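HK97 Family Phage Portal Protein (Corynebacterium diphtheriae, PDB 3KDR) probably forms, as a ring of twelve subunits like other HK97-family phage portal proteins, the channel through which DNA enters and leaves the phage head. Local coordinates at residues T9-A14 against A68-F73; N74-W79 against I95-W100. One frame throughout, in Å; residues are numbered along the deposited sequence.

Contact 1 (T9-A14 against A68-F73)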
loop_
_atom_site.group_PDB
_atom_site.type_symbol
_atom_site.label_atom_id
_atom_site.label_comp_id
_atom_site.label_asym_id
_atom_site.label_seq_id
_atom_site.Cartn_x
_atom_site.Cartn_y
_atom_site.Cartn_z
ATOM N N THR C 9 -40.384 -15.807 -3.292
ATOM C CA THR C 9 -41.197 -16.315 -2.197
ATOM C C THR C 9 -41.208 -17.832 -2.068
ATOM O O THR C 9 -41.622 -18.340 -1.051
ATOM C CB THR C 9 -42.671 -15.788 -2.321
ATOM O OG1 THR C 9 -43.140 -15.899 -3.685
ATOM C CG2 THR C 9 -42.741 -14.322 -1.834
ATOM N N THR C 10 -40.775 -18.548 -3.108
ATOM C CA THR C 10 -40.778 -19.989 -3.086
ATOM C C THR C 10 -39.374 -20.497 -2.945
ATOM O O THR C 10 -38.396 -19.788 -3.225
ATOM C CB THR C 10 -41.464 -20.582 -4.323
ATOM O OG1 THR C 10 -40.649 -20.455 -5.485
ATOM C CG2 THR C 10 -42.757 -19.894 -4.559
ATOM N N ARG C 11 -39.266 -21.736 -2.491
ATOM C CA ARG C 11 -37.954 -22.354 -2.268
ATOM C C ARG C 11 -37.187 -22.488 -3.571
ATOM O O ARG C 11 -35.979 -22.331 -3.607
ATOM C CB ARG C 11 -38.124 -23.718 -1.671
ATOM C CG ARG C 11 -36.846 -24.402 -1.387
ATOM C CD ARG C 11 -37.121 -25.841 -1.090
ATOM N NE ARG C 11 -37.873 -25.995 0.159
ATOM C CZ ARG C 11 -37.947 -27.124 0.854
ATOM N NH1 ARG C 11 -37.327 -28.214 0.441
ATOM N NH2 ARG C 11 -38.616 -27.151 1.982
ATOM N N ALA C 12 -37.915 -22.768 -4.637
ATOM C CA ALA C 12 -37.344 -22.902 -5.949
ATOM C C ALA C 12 -36.745 -21.600 -6.405
ATOM O O ALA C 12 -35.652 -21.579 -6.971
ATOM C CB ALA C 12 -38.362 -23.350 -6.908
ATOM N N GLU C 13 -37.431 -20.496 -6.186
ATOM C CA GLU C 13 -36.880 -19.255 -6.655
ATOM C C GLU C 13 -35.519 -19.052 -5.923
ATOM O O GLU C 13 -34.489 -18.820 -6.504
ATOM C CB GLU C 13 -37.869 -18.103 -6.419
ATOM C CG GLU C 13 -39.224 -18.145 -7.202
ATOM C CD GLU C 13 -40.425 -17.376 -6.505
ATOM O OE1 GLU C 13 -40.367 -17.116 -5.275
ATOM O OE2 GLU C 13 -41.457 -17.055 -7.151
ATOM N N ALA C 14 -35.539 -19.217 -4.618
ATOM C CA ALA C 14 -34.366 -18.960 -3.743
ATOM C C ALA C 14 -33.160 -19.763 -4.084
ATOM O O ALA C 14 -32.021 -19.269 -3.967
ATOM C CB ALA C 14 -34.712 -19.264 -2.311
ATOM N N ALA C 68 -33.691 -31.124 6.826
ATOM C CA ALA C 68 -32.869 -29.972 7.077
ATOM C C ALA C 68 -33.375 -28.857 6.203
ATOM O O ALA C 68 -33.513 -27.753 6.619
ATOM C CB ALA C 68 -31.446 -30.289 6.766
ATOM N N ASP C 69 -33.684 -29.175 4.972
ATOM C CA ASP C 69 -34.136 -28.189 4.072
ATOM C C ASP C 69 -35.429 -27.618 4.520
ATOM O O ASP C 69 -35.585 -26.420 4.532
ATOM C CB ASP C 69 -34.361 -28.820 2.746
ATOM C CG ASP C 69 -33.177 -28.732 1.854
ATOM O OD1 ASP C 69 -32.098 -28.221 2.257
ATOM O OD2 ASP C 69 -33.338 -29.164 0.701
ATOM N N ASP C 70 -36.372 -28.482 4.874
ATOM C CA ASP C 70 -37.672 -28.020 5.318
ATOM C C ASP C 70 -37.534 -27.031 6.478
ATOM O O ASP C 70 -38.146 -25.977 6.542
ATOM C CB ASP C 70 -38.490 -29.203 5.791
ATOM C CG ASP C 70 -39.443 -29.739 4.752
ATOM O OD1 ASP C 70 -40.142 -30.726 5.101
ATOM O OD2 ASP C 70 -39.509 -29.206 3.626
ATOM N N LEU C 71 -36.690 -27.397 7.405
ATOM C CA LEU C 71 -36.536 -26.607 8.601
ATOM C C LEU C 71 -35.977 -25.267 8.267
ATOM O O LEU C 71 -36.407 -24.277 8.774
ATOM C CB LEU C 71 -35.585 -27.316 9.553
ATOM C CG LEU C 71 -36.189 -28.050 10.736
ATOM C CD1 LEU C 71 -37.688 -28.251 10.656
ATOM C CD2 LEU C 71 -35.470 -29.345 10.845
ATOM N N LEU C 72 -34.975 -25.258 7.423
ATOM C CA LEU C 72 -34.270 -24.048 7.068
ATOM C C LEU C 72 -35.127 -23.006 6.384
ATOM O O LEU C 72 -35.107 -21.857 6.760
ATOM C CB LEU C 72 -33.233 -24.486 6.095
ATOM C CG LEU C 72 -32.064 -23.627 5.713
ATOM C CD1 LEU C 72 -31.278 -23.194 6.912
ATOM C CD2 LEU C 72 -31.219 -24.531 4.857
ATOM N N PHE C 73 -35.838 -23.438 5.342
ATOM C CA PHE C 73 -36.720 -22.590 4.565
ATOM C C PHE C 73 -38.082 -22.358 5.122
ATOM O O PHE C 73 -38.592 -21.252 5.009
ATOM C CB PHE C 73 -36.899 -23.182 3.191
ATOM C CG PHE C 73 -35.704 -23.045 2.357
ATOM C CD1 PHE C 73 -35.433 -21.850 1.737
ATOM C CD2 PHE C 73 -34.810 -24.071 2.230
ATOM C CE1 PHE C 73 -34.325 -21.688 0.990
ATOM C CE2 PHE C 73 -33.684 -23.901 1.459
ATOM C CZ PHE C 73 -33.456 -22.703 0.831
#
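A capping box opens the short helix 11-14, and from its first turn Arg-11 reaches across to the C-terminal part of helix 60-74. The box pairs Thr-10 with Glu-13: Glu-13 N donates to Thr-10 OG1 over 3.3 Å, and Thr-10 N returns a bond to Glu-13 OE1. Arg-11 leaves with CG anti to its backbone N (chi1 -179°), runs extended through chi2 and bends at chi3. Its CG lies squarely over one face of the Phe-73 ring, 4.0 Å from the ring centroid, a CH-pi contact. Further out the guanidinium tilts 26° from the ring plane and has Phe-73 CD2 and Asp-69 O over one of its faces. Ala-14 CB reaches the ring obliquely, 4.1 Å from Phe-73 CE1. Asp-69 OD2 is well out of the guanidinium plane, so no N-H points at it and it probably contributes charge only; its salt bridge is to Arg-24. The other oxygens are engaged too, Asp-69 OD1 with Ser-28 and Asp-70 OD1 with His-94. The salt bridge closes at the guanidinium edge, where Arg-11 NH2 gives an in-plane N-H to the anti lone pair of Asp-70 OD2 at 2.8 Å.

Contact 2 (N74-W79 against I95-W100); sequences NGVACW and IPLDTW
One face of the Trp-100 indole receives Cys-78, whose CB lies 3.4 Å from the centroid of the five-membered ring in a CH-pi contact, displaced toward the NE1 side. Cys-78 SG is carried over the same face by a chi1 of -153°, which sets it anti to the backbone N; it sits almost on the ring normal, 4.2 Å from that centroid, as a sulfur-aromatic contact. Val-76 CG2 and the carbonyl carbon of Ala-77 approach the six-membered ring obliquely, near CZ2. Trp-100 holds CG in the crowded position between its backbone N and carbonyl carbon (chi1 67°), which turns the indole back toward the strand. Ile-95 flanks the same cysteine, its CG1 3.9 Å from Cys-78 CB. The contact belongs to a three-stranded antiparallel sheet in which central strand 76-83 lies between 89-95 and 119-123; Ile-95 N donates a nearly straight bond of 3.2 Å to Cys-78 O, in the carbonyl plane. Residues 97-99, which follow, form a 3-10 segment, where Pro-96 O accepts from both Thr-99 N and Thr-99 OG1, the hydroxyl bond being 2.7 Å long. That turn directs Leu-97 at the start of the strand: its CD2 meets Val-76 CG2 at 3.8 Å, the two side chains crossing at about a right angle. Ile-121 of strand 119-123 touches both Cys-78 and Trp-100, while Ala-77 points the other way, onto Thr-67, Asp-70 and Leu-71 of helix 60-74.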
loop_
_atom_site.group_PDB
_atom_site.type_symbol
_atom_site.label_atom_id
_atom_site.label_comp_id
_atom_site.label_asym_id
_atom_site.label_seq_id
_atom_site.Cartn_x
_atom_site.Cartn_y
_atom_site.Cartn_z
ATOM N N ASN C 74 -38.708 -23.393 5.680
ATOM C CA ASN C 74 -40.091 -23.271 6.128
ATOM C C ASN C 74 -40.288 -23.301 7.621
ATOM O O ASN C 74 -41.337 -23.001 8.103
ATOM C CB ASN C 74 -40.887 -24.343 5.468
ATOM C CG ASN C 74 -41.238 -23.976 4.100
ATOM O OD1 ASN C 74 -42.188 -23.245 3.898
ATOM N ND2 ASN C 74 -40.452 -24.435 3.125
ATOM N N GLY C 75 -39.279 -23.660 8.380
ATOM C CA GLY C 75 -39.420 -23.580 9.841
ATOM C C GLY C 75 -39.985 -24.819 10.518
ATOM O O GLY C 75 -40.016 -24.881 11.753
ATOM N N VAL C 76 -40.416 -25.796 9.724
ATOM C CA VAL C 76 -41.012 -27.002 10.255
ATOM C C VAL C 76 -40.761 -28.118 9.303
ATOM O O VAL C 76 -40.465 -27.847 8.149
ATOM C CB VAL C 76 -42.500 -26.863 10.332
ATOM C CG1 VAL C 76 -42.861 -26.004 11.467
ATOM C CG2 VAL C 76 -42.989 -26.297 9.038
ATOM N N ALA C 77 -40.898 -29.361 9.776
ATOM C CA ALA C 77 -40.777 -30.545 8.902
ATOM C C ALA C 77 -41.628 -31.614 9.478
ATOM O O ALA C 77 -41.881 -31.579 10.659
ATOM C CB ALA C 77 -39.363 -31.022 8.811
ATOM N N CYS C 78 -42.075 -32.555 8.644
ATOM C CA CYS C 78 -42.775 -33.776 9.116
ATOM C C CYS C 78 -42.183 -35.059 8.607
ATOM O O CYS C 78 -41.828 -35.177 7.423
ATOM C CB CYS C 78 -44.197 -33.770 8.633
ATOM S SG CYS C 78 -45.342 -34.648 9.638
ATOM N N TRP C 79 -42.105 -36.031 9.498
ATOM C CA TRP C 79 -41.849 -37.424 9.117
ATOM C C TRP C 79 -43.151 -38.136 9.318
ATOM O O TRP C 79 -43.839 -37.868 10.297
ATOM C CB TRP C 79 -40.805 -38.060 10.044
ATOM C CG TRP C 79 -39.444 -37.609 9.823
ATOM C CD1 TRP C 79 -39.023 -36.648 8.965
ATOM C CD2 TRP C 79 -38.297 -38.098 10.462
ATOM N NE1 TRP C 79 -37.677 -36.520 9.014
ATOM C CE2 TRP C 79 -37.198 -37.393 9.942
ATOM C CE3 TRP C 79 -38.076 -39.094 11.402
ATOM C CZ2 TRP C 79 -35.917 -37.619 10.353
ATOM C CZ3 TRP C 79 -36.781 -39.310 11.817
ATOM C CH2 TRP C 79 -35.721 -38.582 11.287
ATOM N N ILE C 95 -42.002 -36.431 4.490
ATOM C CA ILE C 95 -43.056 -36.148 3.517
ATOM C C ILE C 95 -43.108 -34.655 3.259
ATOM O O ILE C 95 -42.813 -33.849 4.141
ATOM C CB ILE C 95 -44.409 -36.579 4.059
ATOM C CG1 ILE C 95 -44.700 -35.891 5.405
ATOM C CG2 ILE C 95 -44.408 -38.018 4.278
ATOM C CD1 ILE C 95 -46.101 -35.986 5.855
ATOM N N PRO C 96 -43.522 -34.267 2.076
ATOM C CA PRO C 96 -43.376 -32.860 1.670
ATOM C C PRO C 96 -44.302 -31.970 2.390
ATOM O O PRO C 96 -45.351 -32.432 2.834
ATOM C CB PRO C 96 -43.781 -32.889 0.201
ATOM C CG PRO C 96 -43.487 -34.304 -0.232
ATOM C CD PRO C 96 -43.828 -35.148 0.949
ATOM N N LEU C 97 -43.964 -30.701 2.474
ATOM C CA LEU C 97 -44.721 -29.803 3.284
ATOM C C LEU C 97 -46.099 -29.652 2.795
ATOM O O LEU C 97 -46.991 -29.437 3.595
ATOM C CB LEU C 97 -44.074 -28.441 3.325
ATOM C CG LEU C 97 -42.979 -28.263 4.379
ATOM C CD1 LEU C 97 -42.134 -27.021 4.053
ATOM C CD2 LEU C 97 -43.538 -28.237 5.831
ATOM N N ASP C 98 -46.278 -29.727 1.480
ATOM C CA ASP C 98 -47.590 -29.463 0.868
ATOM C C ASP C 98 -48.553 -30.596 1.062
ATOM O O ASP C 98 -49.718 -30.443 0.784
ATOM C CB ASP C 98 -47.495 -29.125 -0.614
ATOM C CG ASP C 98 -46.371 -29.848 -1.316
ATOM O OD1 ASP C 98 -45.168 -29.639 -0.906
ATOM O OD2 ASP C 98 -46.698 -30.603 -2.277
ATOM N N THR C 99 -48.067 -31.721 1.573
ATOM C CA THR C 99 -48.912 -32.869 1.888
ATOM C C THR C 99 -49.310 -33.019 3.365
ATOM O O THR C 99 -49.879 -34.022 3.710
ATOM C CB THR C 99 -48.241 -34.179 1.464
ATOM O OG1 THR C 99 -47.143 -34.454 2.350
ATOM C CG2 THR C 99 -47.752 -34.076 0.050
ATOM N N TRP C 100 -49.058 -32.054 4.230
ATOM C CA TRP C 100 -49.569 -32.161 5.578
ATOM C C TRP C 100 -49.912 -30.861 6.153
ATOM O O TRP C 100 -49.508 -29.845 5.622
ATOM C CB TRP C 100 -48.540 -32.808 6.446
ATOM C CG TRP C 100 -47.268 -32.066 6.734
ATOM C CD1 TRP C 100 -46.108 -32.174 6.066
ATOM C CD2 TRP C 100 -47.010 -31.238 7.847
ATOM N NE1 TRP C 100 -45.153 -31.436 6.671
ATOM C CE2 TRP C 100 -45.694 -30.847 7.774
ATOM C CE3 TRP C 100 -47.778 -30.779 8.894
ATOM C CZ2 TRP C 100 -45.132 -30.018 8.691
ATOM C CZ3 TRP C 100 -47.215 -29.957 9.805
ATOM C CH2 TRP C 100 -45.919 -29.573 9.698
#

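How the contacts relate
Contact 1 and contact 2 are neighbours in series, their centres 11 Å apart, joined where helix 60-74 runs through Asn-74 and Gly-75 into strand 76-83. Asp-70 bridges them: while OD2 holds Arg-11 in contact 1, Leu-97 of contact 2 packs against the same residue. Asp-70 and Leu-71 of helix 60-74 also touch strand 76-83 at Val-76. Arg-11 itself touches Asn-74 and Leu-97. Contact 1 is the more central, its centre about 4 Å from the centre of the chain, against about 15 Å for the centre of contact 2. A phosphate ion, probably from crystallisation, lies about 6 Å from the Val-76 side chain.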